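Local coordinates for freshwater cyanophage protein (Microcystis phage Mic1, PDB 6L2W) that is of unknown function but probably serves as a structural protein of the phage, adopting a novel fold and pairing with a second copy of itself, at residues B[74-79]-B[100-105]. Residues are numbered along the deposited sequence; the frame is centred on the assembly and turned at random.
Sequences RYWYSG and REINLK
Trp76 reaches from strand 75-77 to helix 96-115 and is held there in two ways, by Ile102 over one face of the indole and by Asn103 at its edge. The polar link is a hydrogen bond from Trp76 NE1 to Asn103 OD1, 2.7 Å long, which gives the buried indole N-H an acceptor. The oxygen lies almost in the indole plane, yet the N-H...O angle is only 144°, so the bond is bent. Relative to the amide, NE1 stands well above the carbonyl plane, not on a lone pair, and the ring and amide planes are turned 68° apart. Asn103 ND2 bonds to Asn67 OD1, which helps fix the rotation of the amide and keeps OD1 turned to the indole. The apolar half belongs to Ile102, whose side chain runs at about a right angle to that of Trp76. Placed anti to the backbone N, its CG2 methyl sits over the CE2-CZ2 side of the face, in a CH-pi contact 3.9 Å from the centroid of the five-membered ring, and approaches Trp76 CE2 to 3.6 Å. Ile102 CD1, at the end of the extended CG1 branch (chi2 177°), comes to 4.0 Å from Trp76 CH2. This is sheet-on-helix packing: strand 75-77 pairs antiparallel with strand 83-89, and Trp76 fills part of the interface between the sheet and the long C-terminal helix. The indole also packs on Leu85 and Leu87 of strand 83-89 and on Ile99 and Leu106 of the helix. Ile102 also touches Leu52 of helix 51-61, while Tyr77, the next strand residue, packs on Tyr77 of the second subunit.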
loop_
_atom_site.group_PDB
_atom_site.type_symbol
_atom_site.label_atom_id
_atom_site.label_comp_id
_atom_site.label_asym_id
_atom_site.label_seq_id
_atom_site.Cartn_x
_atom_site.Cartn_y
_atom_site.Cartn_z
ATOM N N ARG B 74 -6.512 -5.668 -6.324
ATOM C CA ARG B 74 -6.042 -6.827 -5.535
ATOM C C ARG B 74 -5.534 -6.422 -4.158
ATOM O O ARG B 74 -4.609 -7.049 -3.682
ATOM C CB ARG B 74 -4.934 -7.520 -6.325
ATOM C CG ARG B 74 -3.748 -6.627 -6.638
ATOM C CD ARG B 74 -2.820 -7.323 -7.594
ATOM N NE ARG B 74 -1.628 -6.564 -7.882
ATOM C CZ ARG B 74 -0.529 -6.621 -7.171
ATOM N NH1 ARG B 74 -0.372 -7.548 -6.255
ATOM N NH2 ARG B 74 0.426 -5.745 -7.369
ATOM N N TYR B 75 -6.152 -5.453 -3.544
ATOM C CA TYR B 75 -5.747 -5.005 -2.227
ATOM C C TYR B 75 -6.972 -4.887 -1.325
ATOM O O TYR B 75 -8.016 -4.438 -1.746
ATOM C CB TYR B 75 -5.051 -3.640 -2.296
ATOM C CG TYR B 75 -3.931 -3.560 -3.300
ATOM C CD1 TYR B 75 -4.167 -3.210 -4.615
ATOM C CD2 TYR B 75 -2.640 -3.887 -2.951
ATOM C CE1 TYR B 75 -3.139 -3.141 -5.545
ATOM C CE2 TYR B 75 -1.601 -3.822 -3.864
ATOM C CZ TYR B 75 -1.845 -3.440 -5.168
ATOM O OH TYR B 75 -0.816 -3.397 -6.077
ATOM N N TRP B 76 -6.769 -5.253 -0.072
ATOM C CA TRP B 76 -7.775 -5.136 0.962
ATOM C C TRP B 76 -7.151 -4.476 2.189
ATOM O O TRP B 76 -6.217 -5.014 2.752
ATOM C CB TRP B 76 -8.329 -6.516 1.334
ATOM C CG TRP B 76 -9.018 -7.221 0.208
ATOM C CD1 TRP B 76 -10.362 -7.299 -0.031
ATOM C CD2 TRP B 76 -8.385 -7.943 -0.859
ATOM N NE1 TRP B 76 -10.609 -8.016 -1.177
ATOM C CE2 TRP B 76 -9.418 -8.437 -1.699
ATOM C CE3 TRP B 76 -7.053 -8.212 -1.188
ATOM C CZ2 TRP B 76 -9.161 -9.205 -2.830
ATOM C CZ3 TRP B 76 -6.802 -8.964 -2.318
ATOM C CH2 TRP B 76 -7.839 -9.441 -3.132
ATOM N N TYR B 77 -7.754 -3.386 2.635
ATOM C CA TYR B 77 -7.273 -2.608 3.748
ATOM C C TYR B 77 -8.117 -2.849 5.004
ATOM O O TYR B 77 -9.312 -3.124 4.929
ATOM C CB TYR B 77 -7.261 -1.129 3.359
ATOM C CG TYR B 77 -6.059 -0.757 2.529
ATOM C CD1 TYR B 77 -6.082 -0.840 1.148
ATOM C CD2 TYR B 77 -4.877 -0.379 3.136
ATOM C CE1 TYR B 77 -4.971 -0.521 0.385
ATOM C CE2 TYR B 77 -3.761 -0.042 2.386
ATOM C CZ TYR B 77 -3.803 -0.129 1.008
ATOM O OH TYR B 77 -2.691 0.200 0.287
ATOM N N SER B 78 -7.487 -2.699 6.136
ATOM C CA SER B 78 -8.223 -2.776 7.411
ATOM C C SER B 78 -8.921 -1.436 7.632
ATOM O O SER B 78 -8.482 -0.446 7.067
ATOM C CB SER B 78 -7.319 -3.136 8.540
ATOM O OG SER B 78 -6.369 -2.133 8.779
ATOM N N GLY B 79 -9.960 -1.400 8.425
ATOM C CA GLY B 79 -10.686 -0.145 8.675
ATOM C C GLY B 79 -9.827 0.913 9.335
ATOM O O GLY B 79 -10.016 2.065 9.005
ATOM N N ARG B 100 -13.084 -11.807 -6.355
ATOM C CA ARG B 100 -14.493 -12.034 -6.079
ATOM C C ARG B 100 -14.638 -13.003 -4.898
ATOM O O ARG B 100 -15.382 -12.734 -3.939
ATOM C CB ARG B 100 -15.191 -12.554 -7.339
ATOM C CG ARG B 100 -16.710 -12.631 -7.228
ATOM C CD ARG B 100 -17.474 -12.488 -8.545
ATOM N NE ARG B 100 -17.483 -13.666 -9.414
ATOM C CZ ARG B 100 -16.898 -13.742 -10.616
ATOM N NH1 ARG B 100 -16.135 -12.755 -11.064
ATOM N NH2 ARG B 100 -17.083 -14.815 -11.370
ATOM N N GLU B 101 -13.915 -14.107 -4.935
ATOM C CA GLU B 101 -14.014 -15.094 -3.870
ATOM C C GLU B 101 -13.619 -14.464 -2.527
ATOM O O GLU B 101 -14.287 -14.695 -1.506
ATOM C CB GLU B 101 -13.115 -16.293 -4.144
ATOM C CG GLU B 101 -13.654 -17.193 -5.238
ATOM C CD GLU B 101 -12.823 -18.434 -5.542
ATOM O OE1 GLU B 101 -11.998 -18.843 -4.673
ATOM O OE2 GLU B 101 -13.015 -19.001 -6.646
ATOM N N ILE B 102 -12.532 -13.684 -2.532
ATOM C CA ILE B 102 -11.990 -13.132 -1.301
ATOM C C ILE B 102 -12.971 -12.115 -0.724
ATOM O O ILE B 102 -13.212 -12.123 0.472
ATOM C CB ILE B 102 -10.586 -12.545 -1.513
ATOM C CG1 ILE B 102 -9.606 -13.691 -1.770
ATOM C CG2 ILE B 102 -10.160 -11.662 -0.334
ATOM C CD1 ILE B 102 -8.189 -13.252 -2.058
ATOM N N ASN B 103 -13.516 -11.280 -1.591
ATOM C CA ASN B 103 -14.483 -10.272 -1.209
ATOM C C ASN B 103 -15.757 -10.914 -0.640
ATOM O O ASN B 103 -16.289 -10.414 0.357
ATOM C CB ASN B 103 -14.814 -9.363 -2.392
ATOM C CG ASN B 103 -13.871 -8.182 -2.494
ATOM O OD1 ASN B 103 -13.314 -7.746 -1.489
ATOM N ND2 ASN B 103 -13.742 -7.611 -3.684
ATOM N N LEU B 104 -16.248 -11.995 -1.251
ATOM C CA LEU B 104 -17.444 -12.675 -0.738
ATOM C C LEU B 104 -17.154 -13.164 0.691
ATOM O O LEU B 104 -17.906 -12.899 1.614
ATOM C CB LEU B 104 -17.844 -13.828 -1.675
ATOM C CG LEU B 104 -18.907 -14.801 -1.144
ATOM C CD1 LEU B 104 -20.189 -14.069 -0.803
ATOM C CD2 LEU B 104 -19.194 -15.929 -2.139
ATOM N N LYS B 105 -16.036 -13.832 0.871
ATOM C CA LYS B 105 -15.695 -14.403 2.159
ATOM C C LYS B 105 -15.497 -13.293 3.203
ATOM O O LYS B 105 -16.072 -13.357 4.299
ATOM C CB LYS B 105 -14.461 -15.290 2.020
ATOM C CG LYS B 105 -14.024 -15.958 3.313
ATOM C CD LYS B 105 -14.898 -17.116 3.725
ATOM C CE LYS B 105 -14.613 -17.547 5.145
ATOM N NZ LYS B 105 -15.363 -18.769 5.510
#